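Local coordinates for protein putative TetR-family transcriptional regulator (PDB 3LWJ) that probably binds DNA through an N-terminal helix-turn-helix domain and regulates transcription, as other members of the TetR family do, at residues E12-I17 against Y50-D55; N62-F67 against Q122-F127; T92-M97 against M185-H190. All coordinates share one frame; numbering follows the deposited sequence.

How the contacts relate
Followed from its N terminus, the chain makes its first closure at contact 1, where the start of helix 10-28 meets the end of helix 46-52 and ties together the probable DNA-binding domain. Helix 56-79 then leads out of that domain, and contact 2 sets it against helix 118-144. Contact 1 has closed before contact 2 opens, yet the two touch through the salt bridge from Arg14 NH1 to Asp66 OD2. Contact 3 opens inside the loop that contact 2 closes but ends beyond it, so these two cross; it ties helix 85-102 to the C-terminal helix 179-195. Centres of contacts 1 and 3 lie about 33 Å apart, on opposite sides of the chain's centre.

Contact 1. Residues E12-I17 against Y50-D55; sequences ERRQKI and YNYFVD
Apolar packing carries most of this contact, with Ile17 touching the rings of both Tyr52 and Phe53. The CG2 branch of Ile17 lies 3.7 Å from CE2 of Phe53, the side chains sliding past each other in opposite directions. The other isoleucine branch starts with CG1 anti to the carbonyl carbon (chi1 -60°), and its end, CD1, lies 4.0 Å from Tyr52 CD2. Arg14 adds its aliphatic stem, CB at 4.1 Å from Tyr52 CD1 and CG equally close to Phe53 CZ.

No hydrogen bond crosses the contact: the Tyr52 hydroxyl rests on the aliphatic chain of Arg13, OH 3.3 Å from CD, and lies at the edge of its guanidinium, whose plane stands 75° from the phenol. An alanine in place of Tyr52 would probably open a gap beside Ile17 CD1 and Arg14 CB and leave the Arg13 chain freer to move. The charged end of Arg14 goes elsewhere, to Asp66, in a salt bridge.

Helix 46-52 belongs to the predicted helix-turn-helix, and helix 10-28 packs against its C-terminal end. Ile17 also touches Ile38 of helix 35-42, while Phe53 reaches Ile59 and Asn62 of helix 56-79, joining all four helices in one core.

Contact 2. Residues N62-F67 against Q122-F127; sequences NLLEDF and QCLKQF
Leu64 and Phe127, the residues with the most surface buried here, meet where the backbones of the two segments come closest. One methyl of Leu64, CD2, sits over the centre of the Phe127 ring, 4.1 Å from the centroid and 11° off the normal, a CH-pi contact. Leu64 CB lies on the same side of the ring but off its centre, 3.8 Å from CD1. CG of Phe127 is anti to the backbone N (chi1 170°), and the ring beyond it lies against helix 56-79; there CD1 also comes within 3.3 Å of the carbonyl oxygen of Leu64. The second leucine methyl, CD1, turns to the preceding turn of the partner helix and lies 3.9 Å from CD1 of Leu124 in the conformer modelled here.

Phe67, one turn beyond Leu64, extends the aromatic patch. Its ring is nearly parallel to that of Phe127, at 8°, but slid so far that the two barely overlap, with centroids 5.6 Å apart. The closest approach is Phe67 CD2 to Phe127 CZ, 3.7 Å.

The segments run almost parallel, and the contact is buried. Helix 104-113 covers it further: Tyr110 sets its ring edge-to-face with Phe127 and also touches Leu124, while Leu106 and Ser107 pack on Phe67. Leu63 faces helix 10-28, so helix 56-79 links the probable DNA-binding domain to the helical body.

Contact 3. Residues T92-M97 against M185-H190; sequences TKRLTM and MVLSFH. With EDO (1,2-ethanediol), chain B.
A lysine laid over an imidazole is the striking feature here: Lys93 CG lies above the centre of the His190 ring, 3.5 Å from the centroid and 4° off its normal, in a CH-pi contact. A bend at chi2 (-52°) turns CD back across the same ring, and CE follows, 3.5 Å from NE2. Phe189 CD2 covers the opposite face, and ND1 is hydrogen-bonded to Val186 O at 2.7 Å; together they hold the imidazole in its place, although buried NE2 finds no partner in the model. The amine of Lys93 is gripped by Thr92 OG1 at 2.9 Å and by Phe89 O, with a weak bond to an ethanediol probably left from crystallisation.

The two segments run antiparallel, their axes at 156° and 9.5 Å apart, within the all-helical C-terminal domain of the TetR fold. In the second subunit, Ser159 packs on Phe189 and His158 on Met185, beside this pair.

Where the partly exposed Arg94 and Leu187 meet, Leu187 CD1 sits over one face of the guanidinium, 3.3 Å from NH1, while NH2 forms a salt bridge with Glu91. Deeper in, selenomethionine Met97 and Val186 meet tip to tip, CG to CG2 at 4.2 Å, with Ser167 of helix 153-173 touching both.

Contact 1. Residues E12-I17 against Y50-D55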
# COMPACT_ATOMS: atom_id res chain seq x y z
N GLU A 12 30.81 -8.75 9.90
CA GLU A 12 30.39 -8.59 11.30
C GLU A 12 30.04 -7.15 11.65
O GLU A 12 28.97 -6.87 12.17
CB GLU A 12 31.50 -9.03 12.26
CG GLU A 12 31.39 -10.48 12.70
CD GLU A 12 32.74 -11.16 12.84
OE1 GLU A 12 33.79 -10.48 12.74
OE2 GLU A 12 32.76 -12.39 13.04
N ARG A 13 30.99 -6.25 11.37
CA ARG A 13 30.81 -4.82 11.64
C ARG A 13 29.67 -4.18 10.86
O ARG A 13 28.91 -3.42 11.46
CB ARG A 13 32.05 -4.07 11.27
CG ARG A 13 33.14 -4.23 12.22
CD ARG A 13 34.26 -3.42 11.69
NE ARG A 13 35.41 -3.42 12.55
CZ ARG A 13 36.51 -2.73 12.29
NH1 ARG A 13 36.62 -1.99 11.20
NH2 ARG A 13 37.51 -2.79 13.14
N ARG A 14 29.62 -4.41 9.55
CA ARG A 14 28.50 -3.96 8.71
C ARG A 14 27.20 -4.42 9.36
O ARG A 14 26.27 -3.63 9.56
CB ARG A 14 28.61 -4.51 7.28
CG ARG A 14 27.58 -3.95 6.27
CD ARG A 14 27.58 -4.77 4.98
NE ARG A 14 26.45 -4.50 4.09
CZ ARG A 14 25.31 -5.21 4.01
NH1 ARG A 14 25.07 -6.26 4.77
NH2 ARG A 14 24.39 -4.85 3.14
N GLN A 15 27.15 -5.69 9.72
CA GLN A 15 25.98 -6.27 10.39
C GLN A 15 25.67 -5.64 11.76
O GLN A 15 24.50 -5.46 12.11
CB GLN A 15 26.14 -7.78 10.60
CG GLN A 15 24.83 -8.46 11.03
CD GLN A 15 23.74 -8.22 10.02
OE1 GLN A 15 23.95 -8.45 8.83
NE2 GLN A 15 22.59 -7.72 10.47
N LYS A 16 26.70 -5.36 12.55
CA LYS A 16 26.43 -4.77 13.85
C LYS A 16 25.76 -3.41 13.64
O LYS A 16 24.82 -3.09 14.36
CB LYS A 16 27.70 -4.60 14.69
CG LYS A 16 27.36 -4.41 16.17
CD LYS A 16 28.54 -4.01 17.03
CE LYS A 16 28.11 -3.87 18.49
NZ LYS A 16 29.06 -3.05 19.29
N ILE A 17 26.25 -2.62 12.68
CA ILE A 17 25.71 -1.26 12.47
C ILE A 17 24.23 -1.35 12.02
O ILE A 17 23.38 -0.59 12.50
CB ILE A 17 26.56 -0.40 11.49
CG1 ILE A 17 28.00 -0.22 12.00
CG2 ILE A 17 25.97 0.98 11.32
CD1 ILE A 17 29.00 0.18 10.89
N TYR A 50 32.02 5.44 8.65
CA TYR A 50 32.04 6.08 7.33
C TYR A 50 32.73 5.28 6.20
O TYR A 50 32.58 5.62 5.02
CB TYR A 50 32.65 7.48 7.42
CG TYR A 50 31.73 8.51 8.03
CD1 TYR A 50 30.57 8.92 7.37
CD2 TYR A 50 32.03 9.11 9.26
CE1 TYR A 50 29.73 9.88 7.92
CE2 TYR A 50 31.20 10.06 9.81
CZ TYR A 50 30.06 10.44 9.14
OH TYR A 50 29.24 11.39 9.70
N ASN A 51 33.47 4.23 6.57
CA ASN A 51 33.96 3.27 5.58
C ASN A 51 32.80 2.50 4.97
O ASN A 51 32.92 2.01 3.85
CB ASN A 51 34.97 2.28 6.20
CG ASN A 51 36.32 2.93 6.52
OD1 ASN A 51 36.70 3.95 5.93
ND2 ASN A 51 37.06 2.33 7.45
N TYR A 52 31.68 2.41 5.70
CA TYR A 52 30.47 1.68 5.27
C TYR A 52 29.29 2.58 4.82
O TYR A 52 28.64 2.30 3.80
CB TYR A 52 29.97 0.74 6.40
CG TYR A 52 31.01 -0.23 6.93
CD1 TYR A 52 31.20 -1.49 6.35
CD2 TYR A 52 31.80 0.12 8.02
CE1 TYR A 52 32.16 -2.36 6.84
CE2 TYR A 52 32.76 -0.74 8.52
CZ TYR A 52 32.94 -1.98 7.93
OH TYR A 52 33.89 -2.82 8.45
N PHE A 53 29.02 3.65 5.59
CA PHE A 53 27.82 4.48 5.39
C PHE A 53 28.10 5.97 5.55
O PHE A 53 28.88 6.40 6.42
CB PHE A 53 26.70 4.08 6.37
CG PHE A 53 26.45 2.59 6.44
CD1 PHE A 53 25.89 1.92 5.35
CD2 PHE A 53 26.76 1.86 7.59
CE1 PHE A 53 25.65 0.55 5.43
CE2 PHE A 53 26.53 0.49 7.66
CZ PHE A 53 25.97 -0.17 6.58
N VAL A 54 27.41 6.77 4.72
CA VAL A 54 27.59 8.22 4.75
C VAL A 54 26.49 8.88 5.61
O VAL A 54 26.72 9.94 6.21
CB VAL A 54 27.64 8.84 3.31
CG1 VAL A 54 28.32 10.20 3.35
CG2 VAL A 54 28.38 7.92 2.34
N ASP A 55 25.32 8.24 5.73
CA ASP A 55 24.17 8.74 6.51
C ASP A 55 23.09 7.65 6.79
O ASP A 55 23.33 6.48 6.49
CB ASP A 55 23.58 10.01 5.85
CG ASP A 55 22.80 9.73 4.59
OD1 ASP A 55 22.43 8.57 4.30
OD2 ASP A 55 22.49 10.72 3.88

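Contact 2. Residues N62-F67 against Q122-F127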
# COMPACT_ATOMS: atom_id res chain seq x y z
N ASN A 62 20.86 -0.24 2.46
CA ASN A 62 21.59 -1.47 2.73
C ASN A 62 20.69 -2.52 3.43
O ASN A 62 20.74 -3.70 3.09
CB ASN A 62 22.89 -1.18 3.50
CG ASN A 62 24.04 -0.69 2.58
OD1 ASN A 62 24.94 -1.45 2.27
ND2 ASN A 62 23.99 0.57 2.14
N LEU A 63 19.88 -2.10 4.39
CA LEU A 63 18.88 -2.99 5.02
C LEU A 63 17.92 -3.57 3.97
O LEU A 63 17.64 -4.75 3.97
CB LEU A 63 18.08 -2.24 6.09
CG LEU A 63 18.81 -1.92 7.39
CD1 LEU A 63 18.06 -0.86 8.18
CD2 LEU A 63 19.00 -3.18 8.22
N LEU A 64 17.45 -2.73 3.05
CA LEU A 64 16.48 -3.18 2.06
C LEU A 64 17.10 -4.00 0.91
O LEU A 64 16.44 -4.89 0.35
CB LEU A 64 15.71 -2.00 1.49
CG LEU A 64 14.82 -1.20 2.46
CD1 LEU A 64 14.38 0.14 1.82
CD2 LEU A 64 13.61 -2.02 2.88
N GLU A 65 18.34 -3.71 0.56
CA GLU A 65 19.09 -4.54 -0.40
C GLU A 65 19.23 -5.99 0.08
O GLU A 65 19.03 -6.93 -0.68
CB GLU A 65 20.51 -4.01 -0.59
CG GLU A 65 20.59 -2.87 -1.58
CD GLU A 65 21.94 -2.11 -1.53
OE1 GLU A 65 22.89 -2.57 -0.84
OE2 GLU A 65 22.02 -1.05 -2.19
N ASP A 66 19.62 -6.15 1.33
CA ASP A 66 19.74 -7.46 1.95
C ASP A 66 18.39 -8.15 1.95
O ASP A 66 18.30 -9.33 1.70
CB ASP A 66 20.23 -7.30 3.38
CG ASP A 66 21.72 -6.91 3.46
OD1 ASP A 66 22.34 -6.73 2.39
OD2 ASP A 66 22.28 -6.78 4.57
N PHE A 67 17.34 -7.38 2.22
CA PHE A 67 15.97 -7.89 2.30
C PHE A 67 15.50 -8.41 0.94
O PHE A 67 15.02 -9.53 0.83
CB PHE A 67 15.08 -6.75 2.79
CG PHE A 67 13.75 -7.13 3.42
CD1 PHE A 67 13.47 -8.41 3.93
CD2 PHE A 67 12.78 -6.14 3.57
CE1 PHE A 67 12.25 -8.68 4.53
CE2 PHE A 67 11.56 -6.41 4.17
CZ PHE A 67 11.30 -7.69 4.67
N GLN A 122 12.63 7.44 -2.25
CA GLN A 122 13.63 7.02 -3.25
C GLN A 122 14.23 5.66 -2.82
O GLN A 122 14.44 4.80 -3.64
CB GLN A 122 14.76 8.08 -3.43
CG GLN A 122 14.37 9.38 -4.24
CD GLN A 122 15.41 10.54 -4.17
OE1 GLN A 122 15.23 11.58 -4.81
NE2 GLN A 122 16.50 10.35 -3.40
N CYS A 123 14.54 5.50 -1.53
CA CYS A 123 15.10 4.21 -1.06
C CYS A 123 14.08 3.08 -1.22
O CYS A 123 14.40 2.00 -1.68
CB CYS A 123 15.47 4.26 0.41
SG CYS A 123 16.75 5.45 0.85
N LEU A 124 12.83 3.32 -0.83
CA LEU A 124 11.83 2.27 -0.94
C LEU A 124 11.62 1.96 -2.41
O LEU A 124 11.33 0.83 -2.74
CB LEU A 124 10.53 2.62 -0.22
CG LEU A 124 10.47 2.13 1.24
CD1 LEU A 124 11.55 2.80 2.15
CD2 LEU A 124 9.09 2.36 1.82
N LYS A 125 11.81 2.96 -3.29
CA LYS A 125 11.56 2.78 -4.73
C LYS A 125 12.57 1.81 -5.34
O LYS A 125 12.21 0.98 -6.15
CB LYS A 125 11.54 4.11 -5.52
CG LYS A 125 11.01 3.93 -6.97
CD LYS A 125 10.95 5.26 -7.77
CE LYS A 125 10.57 5.02 -9.21
NZ LYS A 125 11.61 4.22 -9.95
N GLN A 126 13.81 1.88 -4.87
CA GLN A 126 14.82 0.96 -5.37
C GLN A 126 14.53 -0.48 -4.94
O GLN A 126 14.66 -1.41 -5.72
CB GLN A 126 16.22 1.44 -4.94
CG GLN A 126 16.52 2.79 -5.53
CD GLN A 126 17.90 3.33 -5.19
OE1 GLN A 126 18.85 2.56 -5.00
NE2 GLN A 126 18.01 4.67 -5.13
N PHE A 127 14.14 -0.65 -3.69
CA PHE A 127 13.72 -1.94 -3.14
C PHE A 127 12.50 -2.50 -3.93
O PHE A 127 12.55 -3.58 -4.52
CB PHE A 127 13.43 -1.75 -1.65
CG PHE A 127 12.78 -2.92 -1.01
CD1 PHE A 127 13.49 -4.08 -0.79
CD2 PHE A 127 11.45 -2.85 -0.62
CE1 PHE A 127 12.90 -5.17 -0.21
CE2 PHE A 127 10.85 -3.96 -0.03
CZ PHE A 127 11.58 -5.12 0.18

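Contact 3. Residues T92-M97 against M185-H190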
# COMPACT_ATOMS: atom_id res chain seq x y z
N THR A 92 5.35 -19.30 -3.84
CA THR A 92 6.32 -18.21 -3.71
C THR A 92 5.74 -17.04 -2.87
O THR A 92 6.48 -16.33 -2.22
CB THR A 92 6.86 -17.68 -5.05
OG1 THR A 92 5.79 -17.41 -5.98
CG2 THR A 92 7.85 -18.70 -5.66
N LYS A 93 4.42 -16.88 -2.88
CA LYS A 93 3.80 -15.79 -2.11
C LYS A 93 3.90 -16.15 -0.62
O LYS A 93 4.33 -15.34 0.18
CB LYS A 93 2.37 -15.56 -2.56
CG LYS A 93 2.19 -15.33 -4.05
CD LYS A 93 3.08 -14.25 -4.60
CE LYS A 93 3.03 -14.27 -6.11
NZ LYS A 93 3.84 -15.37 -6.73
N ARG A 94 3.62 -17.40 -0.27
CA ARG A 94 3.86 -17.83 1.10
C ARG A 94 5.33 -17.64 1.52
O ARG A 94 5.60 -17.06 2.58
CB ARG A 94 3.39 -19.25 1.33
CG ARG A 94 3.89 -19.81 2.62
CD ARG A 94 3.02 -20.92 3.23
NE ARG A 94 2.40 -21.82 2.27
CZ ARG A 94 1.16 -22.29 2.38
NH1 ARG A 94 0.40 -21.92 3.41
NH2 ARG A 94 0.68 -23.15 1.46
N LEU A 95 6.27 -18.12 0.70
CA LEU A 95 7.68 -17.87 0.98
C LEU A 95 7.97 -16.42 1.24
O LEU A 95 8.70 -16.11 2.18
CB LEU A 95 8.61 -18.28 -0.18
CG LEU A 95 9.04 -19.72 -0.23
CD1 LEU A 95 9.96 -19.92 -1.43
CD2 LEU A 95 9.68 -20.14 1.10
N THR A 96 7.47 -15.52 0.38
CA THR A 96 7.77 -14.11 0.53
C THR A 96 7.23 -13.64 1.86
O THR A 96 7.91 -12.94 2.60
CB THR A 96 7.16 -13.24 -0.59
OG1 THR A 96 7.66 -13.66 -1.85
CG2 THR A 96 7.48 -11.78 -0.34
N MSE A 97 6.00 -14.04 2.17
CA MSE A 97 5.33 -13.58 3.40
C MSE A 97 6.15 -14.10 4.61
O MSE A 97 6.28 -13.41 5.65
CB MSE A 97 3.84 -14.03 3.50
CG MSE A 97 2.67 -13.22 2.66
SE MSE A 97 3.31 -11.49 2.03
CE MSE A 97 2.55 -10.33 3.41
N MSE A 185 -4.93 -14.65 3.36
CA MSE A 185 -5.48 -13.64 2.46
C MSE A 185 -4.68 -13.58 1.18
O MSE A 185 -5.24 -13.55 0.08
CB MSE A 185 -5.42 -12.26 3.13
CG MSE A 185 -5.86 -11.08 2.25
SE MSE A 185 -5.62 -9.44 3.20
CE MSE A 185 -7.00 -9.75 4.50
N VAL A 186 -3.36 -13.50 1.34
CA VAL A 186 -2.50 -13.33 0.22
C VAL A 186 -2.59 -14.55 -0.70
O VAL A 186 -2.70 -14.41 -1.90
CB VAL A 186 -1.07 -13.03 0.67
CG1 VAL A 186 -0.14 -13.16 -0.47
CG2 VAL A 186 -0.94 -11.59 1.31
N LEU A 187 -2.60 -15.75 -0.14
CA LEU A 187 -2.68 -16.97 -0.97
C LEU A 187 -4.03 -17.10 -1.64
O LEU A 187 -4.14 -17.52 -2.78
CB LEU A 187 -2.43 -18.23 -0.12
CG LEU A 187 -1.10 -18.29 0.61
CD1 LEU A 187 -1.04 -19.59 1.50
CD2 LEU A 187 0.04 -18.16 -0.34
N SER A 188 -5.08 -16.73 -0.92
CA SER A 188 -6.42 -16.80 -1.49
C SER A 188 -6.52 -15.87 -2.67
O SER A 188 -7.03 -16.27 -3.70
CB SER A 188 -7.49 -16.43 -0.47
OG SER A 188 -8.78 -16.56 -1.06
N PHE A 189 -6.05 -14.62 -2.52
CA PHE A 189 -6.11 -13.70 -3.65
C PHE A 189 -5.36 -14.23 -4.90
O PHE A 189 -5.85 -14.10 -6.07
CB PHE A 189 -5.52 -12.33 -3.27
CG PHE A 189 -5.06 -11.55 -4.47
CD1 PHE A 189 -5.99 -10.97 -5.31
CD2 PHE A 189 -3.72 -11.46 -4.80
CE1 PHE A 189 -5.59 -10.29 -6.44
CE2 PHE A 189 -3.31 -10.74 -5.92
CZ PHE A 189 -4.23 -10.17 -6.74
N HIS A 190 -4.15 -14.77 -4.71
CA HIS A 190 -3.36 -15.27 -5.86
C HIS A 190 -4.02 -16.48 -6.53
O HIS A 190 -3.98 -16.61 -7.76
CB HIS A 190 -1.92 -15.57 -5.47
CG HIS A 190 -1.13 -14.33 -5.21
ND1 HIS A 190 -1.04 -13.76 -3.96
CD2 HIS A 190 -0.42 -13.54 -6.04
CE1 HIS A 190 -0.29 -12.67 -4.03
NE2 HIS A 190 0.09 -12.51 -5.28
C1 EDO B . 6.98 -13.57 -9.24
O1 EDO B . 7.85 -14.47 -8.50
C2 EDO B . 5.46 -13.62 -9.03
O2 EDO B . 4.83 -14.86 -9.41